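Putative PLP-dependent aminotransferase (Bacillus cereus ATCC 10987, PDB 3JU7) is a putative aminotransferase of the DegT/DnrJ/EryC1/StrS family that probably uses pyridoxal phosphate to transfer amino groups. Local coordinates at residues F49-R53 / H174-D178; G54-T58 / I209-K213. One frame throughout, in Å; residues are numbered along the deposited sequence.

Interaction 1: residues F49-R53 / H174-D178; sequences FFQNR and HYGQD
His-174 packs its ring against both Phe-49 and Phe-50, and together the three rings form an aromatic cluster at the start of the type II beta turn His-174 to Gln-177, in the loop ahead of strand 182-186. With its CG anti to the backbone N (chi1 -173°), the histidine lays its ring in an offset stack on that of Phe-49, centroids 4.9 Å apart and planes at 18°. Phe-49 CB adds a CH-pi contact over the imidazole face. The Phe-50 ring meets the histidine obliquely, its CE1 3.2 Å from His-174 ND1, while His-174 NE2 is hydrogen-bonded to the backbone N of Gly-167. The backbone N of His-174 donates to a water that also bonds Phe-49 O, Gln-51 NE2 and Gln-177 OE1, a four-way bridge between the two loops.

Tyr-175 points away from 49-53, and its OH is hydrogen-bonded to Met-143 O; its carbonyl lies at the edge of the Phe-50 ring. Gly-176 carries the turn at a positive phi, leading directly to Gln-177, the residue most covered by 49-53. The glutamine chain bends at chi2, and its amide passes alongside Phe-50: Gln-177 NE2 donates to Phe-50 O at 3.0 Å, from above the carbonyl plane, and more weakly to Arg-53 O. The backbone N of Arg-53 reaches Phe-50 O from the other face, so this oxygen is gripped by two donors.

Asp-178 closes the contact with a salt bridge. Arg-53 grips the Asp-178 carboxylate side-on, Arg-53 NE to Asp-178 OD1 at 3.1 Å and Arg-53 NH2 to Asp-178 OD2 at 2.8 Å, while Arg-53 NH1 bonds Gln-51 OE1. Asp-178 OD1 takes a second, nearly straight bond from Gln-177 NE2, at 2.8 Å.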
ATOM      1  N   PHE A  49      20.928  12.573   4.811  1.00 27.78           N
ATOM      2  CA  PHE A  49      21.349  12.102   3.508  1.00 26.41           C
ATOM      3  C   PHE A  49      21.360  13.146   2.396  1.00 25.72           C
ATOM      4  O   PHE A  49      22.275  13.128   1.561  1.00 25.60           O
ATOM      5  CB  PHE A  49      20.493  10.901   3.081  1.00 28.68           C
ATOM      6  CG  PHE A  49      20.758   9.640   3.877  1.00 29.58           C
ATOM      7  CD1 PHE A  49      22.019   9.318   4.324  1.00 45.44           C
ATOM      8  CD2 PHE A  49      19.745   8.751   4.136  1.00 46.50           C
ATOM      9  CE1 PHE A  49      22.246   8.147   5.055  1.00 46.02           C
ATOM     10  CE2 PHE A  49      19.983   7.576   4.855  1.00 44.44           C
ATOM     11  CZ  PHE A  49      21.223   7.284   5.312  1.00 35.39           C
ATOM     12  N   PHE A  50      20.367  14.032   2.343  1.00 22.44           N
ATOM     13  CA  PHE A  50      20.193  14.848   1.144  1.00 21.80           C
ATOM     14  C   PHE A  50      20.613  16.302   1.249  1.00 23.94           C
ATOM     15  O   PHE A  50      20.207  17.126   0.427  1.00 21.86           O
ATOM     16  CB  PHE A  50      18.765  14.754   0.655  1.00 23.66           C
ATOM     17  CG  PHE A  50      18.379  13.383   0.175  1.00 23.89           C
ATOM     18  CD1 PHE A  50      18.844  12.917  -1.028  1.00 25.93           C
ATOM     19  CD2 PHE A  50      17.539  12.570   0.926  1.00 26.27           C
ATOM     20  CE1 PHE A  50      18.481  11.650  -1.490  1.00 31.75           C
ATOM     21  CE2 PHE A  50      17.176  11.296   0.460  1.00 26.69           C
ATOM     22  CZ  PHE A  50      17.648  10.851  -0.736  1.00 25.45           C
ATOM     23  N   GLN A  51      21.432  16.591   2.253  1.00 25.04           N
ATOM     24  CA  GLN A  51      22.014  17.903   2.468  1.00 27.51           C
ATOM     25  C   GLN A  51      20.938  18.965   2.482  1.00 26.70           C
ATOM     26  O   GLN A  51      21.182  20.085   2.051  1.00 24.66           O
ATOM     27  CB  GLN A  51      23.081  18.206   1.396  1.00 29.32           C
ATOM     28  CG  GLN A  51      24.302  17.271   1.436  1.00 34.31           C
ATOM     29  CD  GLN A  51      25.213  17.426   0.208  1.00 44.64           C
ATOM     30  OE1 GLN A  51      25.476  18.536  -0.248  1.00 49.74           O
ATOM     31  NE2 GLN A  51      25.691  16.307  -0.331  1.00 43.79           N
ATOM     32  N   ASN A  52      19.743  18.612   2.973  1.00 24.88           N
ATOM     33  CA  ASN A  52      18.638  19.550   3.039  1.00 23.45           C
ATOM     34  C   ASN A  52      18.361  20.267   1.731  1.00 25.07           C
ATOM     35  O   ASN A  52      18.018  21.463   1.724  1.00 25.03           O
ATOM     36  CB  ASN A  52      18.900  20.603   4.151  1.00 25.15           C
ATOM     37  CG  ASN A  52      18.625  20.062   5.538  1.00 24.54           C
ATOM     38  OD1 ASN A  52      17.598  19.412   5.782  1.00 32.42           O
ATOM     39  ND2 ASN A  52      19.542  20.289   6.435  1.00 31.73           N
ATOM     40  N   ARG A  53      18.528  19.549   0.620  1.00 22.35           N
ATOM     41  CA  ARG A  53      18.182  20.055  -0.676  1.00 21.89           C
ATOM     42  C   ARG A  53      17.251  19.016  -1.318  1.00 23.66           C
ATOM     43  O   ARG A  53      17.609  17.825  -1.436  1.00 19.71           O
ATOM     44  CB  ARG A  53      19.426  20.235  -1.545  1.00 24.26           C
ATOM     45  CG  ARG A  53      20.478  21.144  -0.990  1.00 27.20           C
ATOM     46  CD  ARG A  53      21.370  21.701  -2.123  1.00 32.99           C
ATOM     47  NE  ARG A  53      22.055  20.640  -2.865  1.00 35.89           N
ATOM     48  CZ  ARG A  53      23.180  20.042  -2.464  1.00 43.71           C
ATOM     49  NH1 ARG A  53      23.768  20.377  -1.307  1.00 39.80           N
ATOM     50  NH2 ARG A  53      23.726  19.097  -3.215  1.00 44.18           N
ATOM     51  N   HIS A 174      24.808  11.212  -1.408  1.00 26.04           N
ATOM     52  CA  HIS A 174      23.822  10.154  -1.422  1.00 24.09           C
ATOM     53  C   HIS A 174      23.296   9.968  -2.847  1.00 23.97           C
ATOM     54  O   HIS A 174      23.093  10.933  -3.576  1.00 24.76           O
ATOM     55  CB  HIS A 174      22.681  10.437  -0.457  1.00 23.74           C
ATOM     56  CG  HIS A 174      21.722   9.294  -0.321  1.00 27.82           C
ATOM     57  ND1 HIS A 174      20.561   9.212  -1.050  1.00 36.45           N
ATOM     58  CD2 HIS A 174      21.770   8.175   0.436  1.00 28.41           C
ATOM     59  CE1 HIS A 174      19.930   8.095  -0.743  1.00 39.19           C
ATOM     60  NE2 HIS A 174      20.644   7.448   0.158  1.00 26.56           N
ATOM     61  N   TYR A 175      23.069   8.720  -3.226  1.00 22.87           N
ATOM     62  CA  TYR A 175      22.546   8.416  -4.535  1.00 24.07           C
ATOM     63  C   TYR A 175      21.235   9.145  -4.789  1.00 26.03           C
ATOM     64  O   TYR A 175      20.312   9.010  -3.984  1.00 27.43           O
ATOM     65  CB  TYR A 175      22.287   6.921  -4.687  1.00 24.26           C
ATOM     66  CG  TYR A 175      21.859   6.638  -6.089  1.00 26.45           C
ATOM     67  CD1 TYR A 175      22.801   6.579  -7.097  1.00 22.46           C
ATOM     68  CD2 TYR A 175      20.524   6.522  -6.429  1.00 27.33           C
ATOM     69  CE1 TYR A 175      22.451   6.372  -8.389  1.00 23.53           C
ATOM     70  CE2 TYR A 175      20.150   6.307  -7.763  1.00 28.63           C
ATOM     71  CZ  TYR A 175      21.136   6.241  -8.732  1.00 23.15           C
ATOM     72  OH  TYR A 175      20.845   6.038 -10.064  1.00 19.12           O
ATOM     73  N   GLY A 176      21.188   9.885  -5.905  1.00 24.75           N
ATOM     74  CA  GLY A 176      20.007  10.608  -6.378  1.00 25.64           C
ATOM     75  C   GLY A 176      19.967  12.107  -6.078  1.00 25.00           C
ATOM     76  O   GLY A 176      19.044  12.817  -6.504  1.00 26.58           O
ATOM     77  N   GLN A 177      20.968  12.580  -5.345  1.00 24.62           N
ATOM     78  CA  GLN A 177      21.001  13.964  -4.848  1.00 22.65           C
ATOM     79  C   GLN A 177      20.719  14.944  -5.979  1.00 23.47           C
ATOM     80  O   GLN A 177      21.307  14.819  -7.066  1.00 25.28           O
ATOM     81  CB  GLN A 177      22.362  14.247  -4.211  1.00 21.28           C
ATOM     82  CG  GLN A 177      22.562  15.692  -3.647  1.00 20.55           C
ATOM     83  CD  GLN A 177      21.713  15.938  -2.413  1.00 24.74           C
ATOM     84  OE1 GLN A 177      21.857  15.228  -1.411  1.00 23.35           O
ATOM     85  NE2 GLN A 177      20.782  16.904  -2.492  1.00 18.30           N
ATOM     86  N   ASP A 178      19.803  15.882  -5.730  1.00 20.89           N
ATOM     87  CA  ASP A 178      19.496  16.968  -6.647  1.00 20.58           C
ATOM     88  C   ASP A 178      18.858  16.522  -7.962  1.00 21.41           C
ATOM     89  O   ASP A 178      18.711  17.322  -8.857  1.00 23.03           O
ATOM     90  CB  ASP A 178      20.746  17.837  -6.947  1.00 19.66           C
ATOM     91  CG  ASP A 178      21.286  18.556  -5.699  1.00 27.93           C
ATOM     92  OD1 ASP A 178      20.579  18.600  -4.683  1.00 25.13           O
ATOM     93  OD2 ASP A 178      22.436  19.061  -5.723  1.00 24.57           O
TER
HETATM   94  O   HOH W   1      23.972  13.877  -0.514  1.00 23.70           O

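Interaction 2: residues G54-T58 / I209-K213; sequences GAVTT and IQRIK
Two peptide groups of strand 55-58 are the flat surfaces of this contact, and Ile-209 covers the helix-facing side of both. Ile-209 CG2 sits over the face of the peptide joining Val-56 to Thr-57, 3.7 Å from Val-56 C, while Ile-209 CG1 lies above the preceding peptide, 3.5 Å from Ala-55 O. At the edges, Ala-55 and Thr-57 make backbone hydrogen bonds to strand 199-203. Ala-55 CB meets Ile-209 CG2 at 3.9 Å.

Further along, Thr-57 divides its two branches. Thr-57 OG1, anti to the backbone N (chi1 -169°), accepts a 2.6 Å hydrogen bond from Lys-213 NZ and donates to Thr-58 O in the carbonyl plane; Thr-57 CG2 packs at 3.6 Å on Ile-212 CG2. The lysine runs past the threonine and bends at its last torsion to bring NZ back, where Glu-42 supplies a salt bridge.

The axes of segments 55-58 and 209-213 approach to 8.2 Å and run nearly parallel, at 16°. Val-56 and Thr-58 point away from helix 206-215, and their side chains pack on helix 36-48, so the strand is sandwiched between helices, consistent with the alpha/beta/alpha large domain of fold type I pyridoxal phosphate enzymes.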
ATOM      1  N   GLY A  54      16.088  19.498  -1.745  1.00 22.35           N
ATOM      2  CA  GLY A  54      15.015  18.655  -2.224  1.00 24.14           C
ATOM      3  C   GLY A  54      14.059  18.308  -1.081  1.00 24.15           C
ATOM      4  O   GLY A  54      14.022  18.984  -0.035  1.00 25.01           O
ATOM      5  N   ALA A  55      13.303  17.239  -1.291  1.00 21.23           N
ATOM      6  CA  ALA A  55      12.276  16.824  -0.367  1.00 21.50           C
ATOM      7  C   ALA A  55      12.036  15.338  -0.520  1.00 22.99           C
ATOM      8  O   ALA A  55      12.233  14.756  -1.603  1.00 21.96           O
ATOM      9  CB  ALA A  55      10.976  17.590  -0.623  1.00 18.27           C
ATOM     10  N   VAL A  56      11.557  14.732   0.561  1.00 22.92           N
ATOM     11  CA  VAL A  56      11.207  13.331   0.533  1.00 21.19           C
ATOM     12  C   VAL A  56       9.790  13.100   1.071  1.00 24.22           C
ATOM     13  O   VAL A  56       9.234  13.910   1.876  1.00 22.42           O
ATOM     14  CB  VAL A  56      12.192  12.475   1.392  1.00 21.50           C
ATOM     15  CG1 VAL A  56      13.665  12.561   0.859  1.00 18.48           C
ATOM     16  CG2 VAL A  56      12.080  12.887   2.838  1.00 20.52           C
ATOM     17  N   THR A  57       9.202  11.975   0.653  1.00 21.77           N
ATOM     18  CA  THR A  57       8.036  11.488   1.359  1.00 22.30           C
ATOM     19  C   THR A  57       8.136   9.991   1.590  1.00 24.02           C
ATOM     20  O   THR A  57       8.598   9.245   0.712  1.00 24.70           O
ATOM     21  CB  THR A  57       6.729  11.827   0.634  1.00 23.43           C
ATOM     22  OG1 THR A  57       5.654  11.529   1.525  1.00 25.37           O
ATOM     23  CG2 THR A  57       6.580  11.004  -0.740  1.00 18.45           C
ATOM     24  N   THR A  58       7.715   9.538   2.773  1.00 23.32           N
ATOM     25  CA  THR A  58       7.602   8.091   3.006  1.00 21.91           C
ATOM     26  C   THR A  58       6.398   7.570   2.221  1.00 22.91           C
ATOM     27  O   THR A  58       5.526   8.351   1.855  1.00 22.07           O
ATOM     28  CB  THR A  58       7.453   7.757   4.474  1.00 22.44           C
ATOM     29  OG1 THR A  58       6.269   8.382   4.990  1.00 23.35           O
ATOM     30  CG2 THR A  58       8.693   8.247   5.291  1.00 17.74           C
ATOM     31  N   ILE A 209       6.878  16.517  -4.707  1.00 23.07           N
ATOM     32  CA  ILE A 209       6.805  15.737  -3.469  1.00 23.59           C
ATOM     33  C   ILE A 209       5.578  16.117  -2.657  1.00 22.90           C
ATOM     34  O   ILE A 209       4.911  15.242  -2.144  1.00 24.72           O
ATOM     35  CB  ILE A 209       8.086  15.906  -2.608  1.00 22.54           C
ATOM     36  CG1 ILE A 209       9.280  15.289  -3.369  1.00 23.89           C
ATOM     37  CG2 ILE A 209       7.917  15.302  -1.188  1.00 16.22           C
ATOM     38  CD1 ILE A 209       9.267  13.822  -3.497  1.00 17.89           C
ATOM     39  N   GLN A 210       5.281  17.410  -2.528  1.00 23.72           N
ATOM     40  CA  GLN A 210       4.018  17.840  -1.854  1.00 26.75           C
ATOM     41  C   GLN A 210       2.790  17.195  -2.513  1.00 26.83           C
ATOM     42  O   GLN A 210       1.864  16.710  -1.850  1.00 24.33           O
ATOM     43  CB  GLN A 210       3.863  19.348  -1.897  1.00 26.23           C
ATOM     44  CG  GLN A 210       4.929  20.076  -1.046  1.00 36.06           C
ATOM     45  CD  GLN A 210       5.030  21.599  -1.268  1.00 50.50           C
ATOM     46  OE1 GLN A 210       4.315  22.195  -2.090  1.00 61.69           O
ATOM     47  NE2 GLN A 210       5.942  22.231  -0.522  1.00 51.79           N
ATOM     48  N   ARG A 211       2.811  17.175  -3.834  1.00 24.70           N
ATOM     49  CA  ARG A 211       1.703  16.595  -4.564  1.00 26.30           C
ATOM     50  C   ARG A 211       1.622  15.093  -4.329  1.00 24.88           C
ATOM     51  O   ARG A 211       0.535  14.566  -4.111  1.00 25.29           O
ATOM     52  CB  ARG A 211       1.834  16.928  -6.056  1.00 24.94           C
ATOM     53  CG  ARG A 211       0.614  16.661  -6.810  1.00 29.95           C
ATOM     54  CD  ARG A 211       0.528  17.518  -8.043  1.00 37.42           C
ATOM     55  NE  ARG A 211       0.192  18.872  -7.673  1.00 33.18           N
ATOM     56  CZ  ARG A 211       0.393  19.927  -8.450  1.00 47.01           C
ATOM     57  NH1 ARG A 211       0.921  19.785  -9.668  1.00 48.58           N
ATOM     58  NH2 ARG A 211       0.043  21.134  -8.007  1.00 44.16           N
ATOM     59  N   ILE A 212       2.758  14.398  -4.355  1.00 24.66           N
ATOM     60  CA  ILE A 212       2.744  12.948  -4.120  1.00 25.21           C
ATOM     61  C   ILE A 212       2.131  12.700  -2.743  1.00 24.22           C
ATOM     62  O   ILE A 212       1.403  11.728  -2.547  1.00 20.18           O
ATOM     63  CB  ILE A 212       4.169  12.305  -4.135  1.00 26.48           C
ATOM     64  CG1 ILE A 212       4.658  12.099  -5.559  1.00 29.45           C
ATOM     65  CG2 ILE A 212       4.149  10.938  -3.368  1.00 23.32           C
ATOM     66  CD1 ILE A 212       4.295  10.799  -6.199  1.00 25.51           C
ATOM     67  N   LYS A 213       2.445  13.575  -1.784  1.00 23.44           N
ATOM     68  CA  LYS A 213       1.891  13.427  -0.451  1.00 24.55           C
ATOM     69  C   LYS A 213       0.371  13.400  -0.501  1.00 23.69           C
ATOM     70  O   LYS A 213      -0.272  12.556   0.118  1.00 20.78           O
ATOM     71  CB  LYS A 213       2.406  14.530   0.504  1.00 22.59           C
ATOM     72  CG  LYS A 213       3.683  14.084   1.222  1.00 28.54           C
ATOM     73  CD  LYS A 213       4.499  15.220   1.848  1.00 32.62           C
ATOM     74  CE  LYS A 213       5.345  14.809   3.075  1.00 35.43           C
ATOM     75  NZ  LYS A 213       5.391  13.336   3.398  1.00 32.09           N
TER

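How the interactions relate
From the N terminus, helix 36-48 leads through loop 49-53 straight into strand 55-59, so the first segments of both interactions are consecutive in the chain. Interaction 1 closes a loop of 120 residues when 174-178 returns beside 49-53, just before strand 182-186. The chain then runs through strands 182-186 and 199-203, the latter pairing with 55-59, and helix 206-215 closes the 150-residue loop of interaction 2. The two loops therefore cross rather than nest. Their centres lie about 14 Å apart, yet they touch where Phe-50 CE2 packs 3.8 Å from Val-56 CG1. Together they tie strand 55-59, outermost within this chain, and the approach to it to later parts of the domain.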